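Local atomic coordinates of probable glutaredoxin ssr2061 (Synechocystis sp., PDB entry 4MJE), a protein that probably acts as a glutathione-disulfide oxidoreductase, reducing low-molecular-weight disulfides and proteins with glutathione, NADPH and glutathione reductase. Residues A[21-26]-A[53-58]; A[29-34]-A[83-88]; A[59-64]-A[70-75]. The protein carries 1 engineered substitution. All coordinates share one frame; numbering follows the deposited sequence. Where two conformers were deposited one is given.

Overall arrangement
All three contacts tie helices to the sheet or to one another in a small thioredoxin-fold domain. Contacts 1 and 3 both use helix 52-61 and reach the neighbouring strands 18-22 and 70-73. They meet where Tyr21 OH hydrogen-bonds to Arg61 NH1, and Met58 packs on Gln70. Contact 3 is the more buried, an arginine laid flat on a phenylalanine; contact 1 runs from a buried methionine-tyrosine pair out to an exposed, water-bridged tryptophan and arginine. Contact 2, partly buried with Ala32 inside and Arg31 at the surface, joins helices 27-39 and 81-89 largely through one tyrosine bond to a main-chain carbonyl, and touches contact 3 where Ala32 approaches Ile71.

Contact 1. Residues A[21-26]-A[53-58]; sequences YTWSTC and EAREAM
Met58 on the Tyr21 ring makes a Met-aromatic contact that packs helix 52-61 against the end of strand 18-22, while Arg55 meets Trp23 in the loop that follows. The thioether runs alongside the tyrosine in the opposite direction. Met58 CG sits over one ring face, 3.5 Å from the centroid and 15° off the normal, in a CH-pi contact. Its SD reaches the root of the tyrosine instead, 3.4 Å from Tyr21 CB, and sees the ring obliquely. With CG swung opposite its own backbone N (chi1 -176°), the methionine chain is carried across the ring. Beyond it, Tyr21 OH hydrogen-bonds to Arg61 NH1.

The loop after the strand holds the first cysteine of the thioredoxin-fold CxxC motif: Trp23 to Cys26 form a type I turn, Cys26 is the N-cap of the next helix, and Cys29 follows in its first turn. The two probably form the redox-active disulfide, as in related glutaredoxins; it is absent in this model.

From helix 52-61, Arg55 turns the edge of its guanidinium toward Trp23 of this loop, with the planes 79° apart and Arg55 NH2 3.2 Å from Trp23 CZ2. NH2 and Trp23 NE1 are both donors and do not bond to each other; a water joins the residues instead, accepting from Trp23 NE1 at 3.0 Å and from Arg55 NE at 2.9 Å. Arg55 NH1 goes elsewhere, to the main-chain oxygen of Arg66.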
loop_
_atom_site.group_PDB
_atom_site.type_symbol
_atom_site.label_atom_id
_atom_site.label_comp_id
_atom_site.label_asym_id
_atom_site.label_seq_id
_atom_site.Cartn_x
_atom_site.Cartn_y
_atom_site.Cartn_z
ATOM N N TYR A 21 0.683 -1.839 6.509
ATOM C CA TYR A 21 0.777 -2.072 7.940
ATOM C C TYR A 21 2.236 -1.935 8.382
ATOM O O TYR A 21 3.145 -2.493 7.754
ATOM C CB TYR A 21 0.299 -3.473 8.337
ATOM C CG TYR A 21 -1.125 -3.864 8.014
ATOM C CD1 TYR A 21 -2.070 -4.025 9.020
ATOM C CD2 TYR A 21 -1.505 -4.180 6.712
ATOM C CE1 TYR A 21 -3.361 -4.450 8.725
ATOM C CE2 TYR A 21 -2.788 -4.601 6.420
ATOM C CZ TYR A 21 -3.691 -4.732 7.420
ATOM O OH TYR A 21 -4.954 -5.185 7.119
ATOM N N THR A 22 2.458 -1.193 9.464
ATOM C CA THR A 22 3.816 -0.867 9.875
ATOM C C THR A 22 3.981 -0.856 11.392
ATOM O O THR A 22 3.014 -0.753 12.146
ATOM C CB THR A 22 4.198 0.557 9.437
ATOM O OG1 THR A 22 3.353 1.472 10.125
ATOM C CG2 THR A 22 4.062 0.777 7.955
ATOM N N TRP A 23 5.247 -0.936 11.815
ATOM C CA TRP A 23 5.684 -0.280 13.034
ATOM C C TRP A 23 6.461 0.961 12.587
ATOM O O TRP A 23 7.248 0.902 11.648
ATOM C CB TRP A 23 6.548 -1.210 13.904
ATOM C CG TRP A 23 5.757 -2.053 14.841
ATOM C CD1 TRP A 23 4.424 -2.340 14.756
ATOM C CD2 TRP A 23 6.245 -2.725 16.018
ATOM N NE1 TRP A 23 4.049 -3.143 15.808
ATOM C CE2 TRP A 23 5.149 -3.388 16.596
ATOM C CE3 TRP A 23 7.503 -2.831 16.631
ATOM C CZ2 TRP A 23 5.265 -4.141 17.764
ATOM C CZ3 TRP A 23 7.614 -3.591 17.778
ATOM C CH2 TRP A 23 6.507 -4.234 18.330
ATOM N N SER A 24 6.207 2.083 13.249
ATOM C CA SER A 24 6.735 3.381 12.837
ATOM C C SER A 24 8.250 3.392 12.751
ATOM O O SER A 24 8.845 4.065 11.900
ATOM C CB SER A 24 6.273 4.476 13.803
ATOM O OG SER A 24 6.712 4.223 15.109
ATOM N N THR A 25 8.890 2.638 13.642
ATOM C CA THR A 25 10.343 2.664 13.797
ATOM C C THR A 25 11.033 1.420 13.230
ATOM O O THR A 25 12.230 1.223 13.425
ATOM C CB THR A 25 10.701 2.830 15.278
ATOM O OG1 THR A 25 9.916 1.909 16.045
ATOM C CG2 THR A 25 10.407 4.254 15.750
ATOM N N CYS A 26 10.289 0.584 12.525
ATOM C CA CYS A 26 10.894 -0.559 11.846
ATOM C C CYS A 26 11.598 -0.085 10.582
ATOM O O CYS A 26 11.003 0.635 9.776
ATOM C CB CYS A 26 9.799 -1.564 11.509
ATOM S SG CYS A 26 10.273 -2.801 10.241
ATOM N N GLU A 53 -3.602 -7.045 18.673
ATOM C CA GLU A 53 -4.869 -7.331 17.995
ATOM C C GLU A 53 -4.802 -6.944 16.522
ATOM O O GLU A 53 -5.258 -7.692 15.647
ATOM C CB GLU A 53 -6.041 -6.601 18.668
ATOM C CG GLU A 53 -6.456 -7.202 20.010
ATOM C CD GLU A 53 -7.488 -6.371 20.772
ATOM O OE1 GLU A 53 -7.734 -5.200 20.405
ATOM O OE2 GLU A 53 -8.055 -6.900 21.755
ATOM N N ALA A 54 -4.215 -5.784 16.245
ATOM C CA ALA A 54 -4.101 -5.328 14.873
ATOM C C ALA A 54 -3.121 -6.207 14.098
ATOM O O ALA A 54 -3.321 -6.451 12.908
ATOM C CB ALA A 54 -3.690 -3.871 14.808
ATOM N N ARG A 55 -2.076 -6.705 14.757
ATOM C CA ARG A 55 -1.173 -7.633 14.092
ATOM C C ARG A 55 -1.886 -8.924 13.682
ATOM O O ARG A 55 -1.629 -9.488 12.628
ATOM C CB ARG A 55 0.017 -7.977 14.984
ATOM C CG ARG A 55 1.129 -8.707 14.260
ATOM C CD ARG A 55 1.981 -7.742 13.467
ATOM N NE ARG A 55 2.797 -6.966 14.393
ATOM C CZ ARG A 55 4.102 -7.131 14.603
ATOM N NH1 ARG A 55 4.831 -7.970 13.872
ATOM N NH2 ARG A 55 4.707 -6.410 15.543
ATOM N N GLU A 56 -2.794 -9.407 14.521
ATOM C CA GLU A 56 -3.533 -10.619 14.174
ATOM C C GLU A 56 -4.542 -10.357 13.039
ATOM O O GLU A 56 -4.761 -11.215 12.195
ATOM C CB GLU A 56 -4.230 -11.173 15.417
ATOM C CG GLU A 56 -3.301 -11.608 16.573
ATOM C CD GLU A 56 -2.007 -12.221 16.123
ATOM O OE1 GLU A 56 -2.054 -13.117 15.266
ATOM O OE2 GLU A 56 -0.952 -11.803 16.639
ATOM N N ALA A 57 -5.150 -9.177 13.004
ATOM C CA ALA A 57 -6.004 -8.803 11.878
ATOM C C ALA A 57 -5.166 -8.760 10.612
ATOM O O ALA A 57 -5.593 -9.269 9.578
ATOM C CB ALA A 57 -6.671 -7.449 12.122
ATOM N N MET A 58 -3.981 -8.157 10.693
ATOM C CA MET A 58 -3.069 -8.139 9.553
ATOM C C MET A 58 -2.739 -9.552 9.086
ATOM O O MET A 58 -2.841 -9.854 7.894
ATOM C CB MET A 58 -1.767 -7.435 9.932
ATOM C CG MET A 58 -0.804 -7.285 8.779
ATOM S SD MET A 58 0.814 -6.721 9.316
ATOM C CE MET A 58 1.516 -8.261 9.918
HETATM O O HOH W 1 1.798 -5.082 16.337
#

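Contact 2. Residues A[29-34]-A[83-88]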
loop_
_atom_site.group_PDB
_atom_site.type_symbol
_atom_site.label_atom_id
_atom_site.label_comp_id
_atom_site.label_asym_id
_atom_site.label_seq_id
_atom_site.Cartn_x
_atom_site.Cartn_y
_atom_site.Cartn_z
ATOM N N CYS A 29 9.851 -1.112 7.346
ATOM C CA CYS A 29 8.645 -0.295 7.170
ATOM C C CYS A 29 9.016 1.108 6.697
ATOM O O CYS A 29 8.380 1.661 5.784
ATOM C CB CYS A 29 7.891 -0.232 8.492
ATOM S SG CYS A 29 7.136 -1.767 8.969
ATOM N N MET A 30 10.042 1.695 7.301
ATOM C CA MET A 30 10.470 3.031 6.918
ATOM C C MET A 30 10.895 3.072 5.445
ATOM O O MET A 30 10.566 4.014 4.727
ATOM C CB MET A 30 11.599 3.477 7.842
ATOM C CG MET A 30 11.148 3.784 9.263
ATOM S SD MET A 30 12.515 3.812 10.422
ATOM C CE MET A 30 13.409 5.237 9.822
ATOM N N ARG A 31 11.588 2.046 4.974
ATOM C CA ARG A 31 12.015 2.014 3.582
ATOM C C ARG A 31 10.819 1.888 2.625
ATOM O O ARG A 31 10.796 2.494 1.547
ATOM C CB ARG A 31 12.996 0.853 3.373
ATOM C CG ARG A 31 13.715 0.826 2.038
ATOM C CD ARG A 31 14.753 -0.272 1.976
ATOM N NE ARG A 31 15.739 -0.095 3.033
ATOM C CZ ARG A 31 16.512 -1.060 3.523
ATOM N NH1 ARG A 31 16.433 -2.296 3.046
ATOM N NH2 ARG A 31 17.364 -0.780 4.498
ATOM N N ALA A 32 9.832 1.075 2.994
ATOM C CA ALA A 32 8.645 0.885 2.163
ATOM C C ALA A 32 7.840 2.188 2.127
ATOM O O ALA A 32 7.347 2.613 1.084
ATOM C CB ALA A 32 7.814 -0.255 2.712
ATOM N N LEU A 33 7.703 2.842 3.276
ATOM C CA LEU A 33 7.017 4.129 3.340
ATOM C C LEU A 33 7.697 5.162 2.461
ATOM O O LEU A 33 7.020 5.934 1.784
ATOM C CB LEU A 33 6.964 4.634 4.773
ATOM C CG LEU A 33 5.975 3.917 5.698
ATOM C CD1 LEU A 33 6.272 4.301 7.156
ATOM C CD2 LEU A 33 4.534 4.198 5.352
ATOM N N ALA A 34 9.025 5.165 2.446
ATOM C CA ALA A 34 9.749 6.102 1.613
ATOM C C ALA A 34 9.407 5.915 0.150
ATOM O O ALA A 34 9.213 6.891 -0.562
ATOM C CB ALA A 34 11.227 5.957 1.818
ATOM N N ASP A 83 9.307 -7.018 -1.543
ATOM C CA ASP A 83 8.412 -7.274 -2.656
ATOM C C ASP A 83 8.082 -6.015 -3.420
ATOM O O ASP A 83 8.078 -6.032 -4.640
ATOM C CB ASP A 83 7.138 -7.966 -2.180
ATOM C CG ASP A 83 7.413 -9.337 -1.606
ATOM O OD1 ASP A 83 8.199 -10.101 -2.214
ATOM O OD2 ASP A 83 6.904 -9.642 -0.512
ATOM N N ILE A 84 7.817 -4.929 -2.716
ATOM C CA ILE A 84 7.456 -3.718 -3.414
ATOM C C ILE A 84 8.650 -3.135 -4.180
ATOM O O ILE A 84 8.513 -2.693 -5.327
ATOM C CB ILE A 84 6.794 -2.700 -2.469
ATOM C CG1 ILE A 84 6.147 -1.593 -3.296
ATOM C CG2 ILE A 84 7.779 -2.128 -1.453
ATOM C CD1 ILE A 84 5.188 -0.714 -2.504
ATOM N N TYR A 85 9.825 -3.179 -3.561
ATOM C CA TYR A 85 11.028 -2.709 -4.225
ATOM C C TYR A 85 11.368 -3.588 -5.429
ATOM O O TYR A 85 11.830 -3.079 -6.458
ATOM C CB TYR A 85 12.215 -2.620 -3.260
ATOM C CG TYR A 85 12.281 -1.305 -2.527
ATOM C CD1 TYR A 85 13.055 -0.270 -3.001
ATOM C CD2 TYR A 85 11.557 -1.105 -1.373
ATOM C CE1 TYR A 85 13.112 0.937 -2.349
ATOM C CE2 TYR A 85 11.604 0.099 -0.699
ATOM C CZ TYR A 85 12.393 1.124 -1.186
ATOM O OH TYR A 85 12.470 2.333 -0.540
ATOM N N ALA A 86 11.145 -4.900 -5.325
ATOM C CA ALA A 86 11.386 -5.799 -6.452
ATOM C C ALA A 86 10.447 -5.454 -7.607
ATOM O O ALA A 86 10.867 -5.362 -8.760
ATOM C CB ALA A 86 11.237 -7.277 -6.027
ATOM N N LEU A 87 9.175 -5.238 -7.313
ATOM C CA LEU A 87 8.231 -4.839 -8.350
ATOM C C LEU A 87 8.673 -3.548 -9.022
ATOM O O LEU A 87 8.599 -3.426 -10.238
ATOM C CB LEU A 87 6.822 -4.657 -7.776
ATOM C CG LEU A 87 6.038 -5.918 -7.445
ATOM C CD1 LEU A 87 4.842 -5.589 -6.581
ATOM C CD2 LEU A 87 5.578 -6.634 -8.715
ATOM N N ASP A 88 9.110 -2.572 -8.242
ATOM C CA ASP A 88 9.532 -1.314 -8.843
ATOM C C ASP A 88 10.768 -1.515 -9.740
ATOM O O ASP A 88 10.852 -0.964 -10.834
ATOM C CB ASP A 88 9.801 -0.247 -7.792
ATOM C CG ASP A 88 9.776 1.164 -8.373
ATOM O OD1 ASP A 88 10.587 2.000 -7.915
ATOM O OD2 ASP A 88 8.927 1.443 -9.261
#
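The Tyr85 ring meets helix 27-39 by its edge: Arg31 O and Ala32 CA both lie near the ring plane, and Ala32 CA is 4.2 Å from Tyr85 CE2. The other flat group, the Arg31 guanidinium, stands almost perpendicular to the ring and does not stack on it. It is the aliphatic part of the arginine that touches, with Arg31 CG 3.2 Å from Tyr85 OH and CD near CE2. Placing CG opposite the backbone nitrogen (chi1 -170°) brings this methylene to the phenol, and the side chain crosses the tyrosine at about a right angle.

Tyr85 OH donates to Arg31 O over 2.7 Å, the one hydrogen bond between the two segments. The hydroxyl stands above the carbonyl plane, 42° out of it. This is a pairing of helices 27-39 and 81-89 in the thioredoxin fold, the first of which starts at the CxxC motif. Their short segments run in broadly the same direction at 35°, with axes 10.4 Å apart, a wide spacing spanned by the long tyrosine. A phenylalanine in place of Tyr85 would probably leave Arg31 O without its bond from the other helix. Closer to the sheet, Ile84 points toward the first helix and, in the conformer given, packs on Leu35 and Leu36, while Ala32 rests on Ile20. Farther along, Asp88 forms a salt bridge with Lys39.

Contact 3. Residues A[59-64]-A[70-75]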
loop_
_atom_site.group_PDB
_atom_site.type_symbol
_atom_site.label_atom_id
_atom_site.label_comp_id
_atom_site.label_asym_id
_atom_site.label_seq_id
_atom_site.Cartn_x
_atom_site.Cartn_y
_atom_site.Cartn_z
ATOM N N ALA A 59 -2.355 -10.427 10.019
ATOM C CA ALA A 59 -1.958 -11.793 9.661
ATOM C C ALA A 59 -3.100 -12.546 8.982
ATOM O O ALA A 59 -2.879 -13.373 8.099
ATOM C CB ALA A 59 -1.489 -12.541 10.889
ATOM N N ALA A 60 -4.325 -12.259 9.400
ATOM C CA ALA A 60 -5.487 -12.926 8.835
ATOM C C ALA A 60 -5.639 -12.602 7.340
ATOM O O ALA A 60 -6.180 -13.404 6.575
ATOM C CB ALA A 60 -6.722 -12.512 9.597
ATOM N N ARG A 61 -5.186 -11.421 6.927
ATOM C CA ARG A 61 -5.199 -11.024 5.515
ATOM C C ARG A 61 -3.923 -11.330 4.757
ATOM O O ARG A 61 -3.925 -11.378 3.528
ATOM C CB ARG A 61 -5.366 -9.517 5.381
ATOM C CG ARG A 61 -6.730 -8.977 5.545
ATOM C CD ARG A 61 -6.661 -7.467 5.402
ATOM N NE ARG A 61 -6.816 -6.969 4.038
ATOM C CZ ARG A 61 -6.534 -5.722 3.664
ATOM N NH1 ARG A 61 -6.005 -4.866 4.532
ATOM N NH2 ARG A 61 -6.777 -5.316 2.435
ATOM N N ALA A 62 -2.821 -11.428 5.480
ATOM C CA ALA A 62 -1.512 -11.526 4.858
ATOM C C ALA A 62 -0.952 -12.952 4.933
ATOM O O ALA A 62 0.222 -13.138 5.246
ATOM C CB ALA A 62 -0.563 -10.533 5.510
ATOM N N ASN A 63 -1.791 -13.954 4.672
ATOM C CA ASN A 63 -1.357 -15.361 4.626
ATOM C C ASN A 63 -0.772 -15.852 5.933
ATOM O O ASN A 63 0.069 -16.762 5.960
ATOM C CB ASN A 63 -0.334 -15.580 3.515
ATOM C CG ASN A 63 -0.904 -15.315 2.160
ATOM O OD1 ASN A 63 -0.362 -14.524 1.390
ATOM N ND2 ASN A 63 -2.024 -15.958 1.862
ATOM N N GLY A 64 -1.236 -15.286 7.030
ATOM C CA GLY A 64 -0.729 -15.642 8.334
ATOM C C GLY A 64 0.586 -14.973 8.724
ATOM O O GLY A 64 1.089 -15.234 9.815
ATOM N N GLN A 70 3.407 -5.072 5.722
ATOM C CA GLN A 70 2.575 -5.804 4.750
ATOM C C GLN A 70 1.791 -4.777 3.938
ATOM O O GLN A 70 1.193 -3.856 4.501
ATOM C CB GLN A 70 1.618 -6.801 5.425
ATOM C CG GLN A 70 2.319 -7.882 6.249
ATOM C CD GLN A 70 3.145 -8.812 5.406
ATOM O OE1 GLN A 70 2.940 -8.913 4.192
ATOM N NE2 GLN A 70 4.099 -9.491 6.032
ATOM N N ILE A 71 1.820 -4.943 2.626
ATOM C CA ILE A 71 1.257 -3.993 1.689
ATOM C C ILE A 71 0.180 -4.648 0.854
ATOM O O ILE A 71 0.349 -5.758 0.394
ATOM C CB ILE A 71 2.373 -3.453 0.764
ATOM C CG1 ILE A 71 3.420 -2.708 1.597
ATOM C CG2 ILE A 71 1.818 -2.540 -0.322
ATOM C CD1 ILE A 71 4.798 -2.751 1.009
ATOM N N PHE A 72 -0.925 -3.913 0.686
ATOM C CA PHE A 72 -2.068 -4.306 -0.140
ATOM C C PHE A 72 -2.375 -3.190 -1.132
ATOM O O PHE A 72 -2.368 -2.023 -0.773
ATOM C CB PHE A 72 -3.310 -4.593 0.733
ATOM C CG PHE A 72 -3.146 -5.789 1.641
ATOM C CD1 PHE A 72 -2.371 -5.693 2.789
ATOM C CD2 PHE A 72 -3.732 -7.013 1.337
ATOM C CE1 PHE A 72 -2.198 -6.800 3.621
ATOM C CE2 PHE A 72 -3.559 -8.102 2.194
ATOM C CZ PHE A 72 -2.778 -7.982 3.308
ATOM N N ILE A 73 -2.691 -3.577 -2.356
ATOM C CA ILE A 73 -3.144 -2.636 -3.376
ATOM C C ILE A 73 -4.406 -3.208 -3.999
ATOM O O ILE A 73 -4.395 -4.338 -4.482
ATOM C CB ILE A 73 -2.074 -2.402 -4.467
ATOM C CG1 ILE A 73 -0.811 -1.786 -3.866
ATOM C CG2 ILE A 73 -2.610 -1.477 -5.574
ATOM C CD1 ILE A 73 0.344 -1.732 -4.843
ATOM N N ASP A 74 -5.483 -2.431 -3.981
ATOM C CA ASP A 74 -6.802 -2.871 -4.431
ATOM C C ASP A 74 -7.163 -4.240 -3.891
ATOM O O ASP A 74 -7.660 -5.112 -4.589
ATOM C CB ASP A 74 -6.896 -2.823 -5.947
ATOM C CG ASP A 74 -7.000 -1.410 -6.456
ATOM O OD1 ASP A 74 -7.385 -0.525 -5.644
ATOM O OD2 ASP A 74 -6.692 -1.181 -7.645
ATOM N N ASP A 75 -6.867 -4.387 -2.608
ATOM C CA ASP A 75 -7.235 -5.540 -1.798
ATOM C C ASP A 75 -6.378 -6.765 -2.054
ATOM O O ASP A 75 -6.559 -7.778 -1.393
ATOM C CB ASP A 75 -8.739 -5.869 -1.912
ATOM C CG ASP A 75 -9.606 -4.839 -1.231
ATOM O OD1 ASP A 75 -9.185 -4.289 -0.196
ATOM O OD2 ASP A 75 -10.709 -4.579 -1.729
HETATM O O HOH W 2 -7.875 -7.699 1.181
#
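Arg61 and Phe72 carry most of this contact, with Ala62 beside them. The guanidinium of Arg61 lies flat on the phenylalanine ring, centres 3.9 Å apart and planes at 16°, a stacked cation-pi pair. It is displaced toward the rim of the ring, where Arg61 NH2 comes 3.7 Å from Phe72 CD2. The bend at chi3 (89°) turns the guanidinium to lie along the ring after the stem has passed its far edge, where Arg61 CB meets Phe72 CZ. The Arg61 carbonyl oxygen lies in the ring plane at that same edge, 3.6 Å from Phe72 CE2.

Several polar partners hold the guanidinium in this pose. Besides the Tyr21 hydroxyl at NH1, Glu19 forms a salt bridge with NH2, while the bridge from Arg61 NH2 to Asp75 OD1 is long at 3.7 Å; that carboxylate also pairs with Lys17. A water in the guanidinium plane accepts from Arg61 NH2 and donates to Asp75 O, each at 2.9 Å.

Ala62 points its methyl at the ring edge, with Ala62 CB 4.0 Å from Phe72 CZ, and touches Gln70 CG as well. Phe72 is also stacked with His77 on the next strand. The whole is the packing of helix 52-61 and the turn after it onto one side of the antiparallel hairpin 70-73/76-79, part of the mixed four-stranded sheet of the thioredoxin fold seen in glutaredoxins.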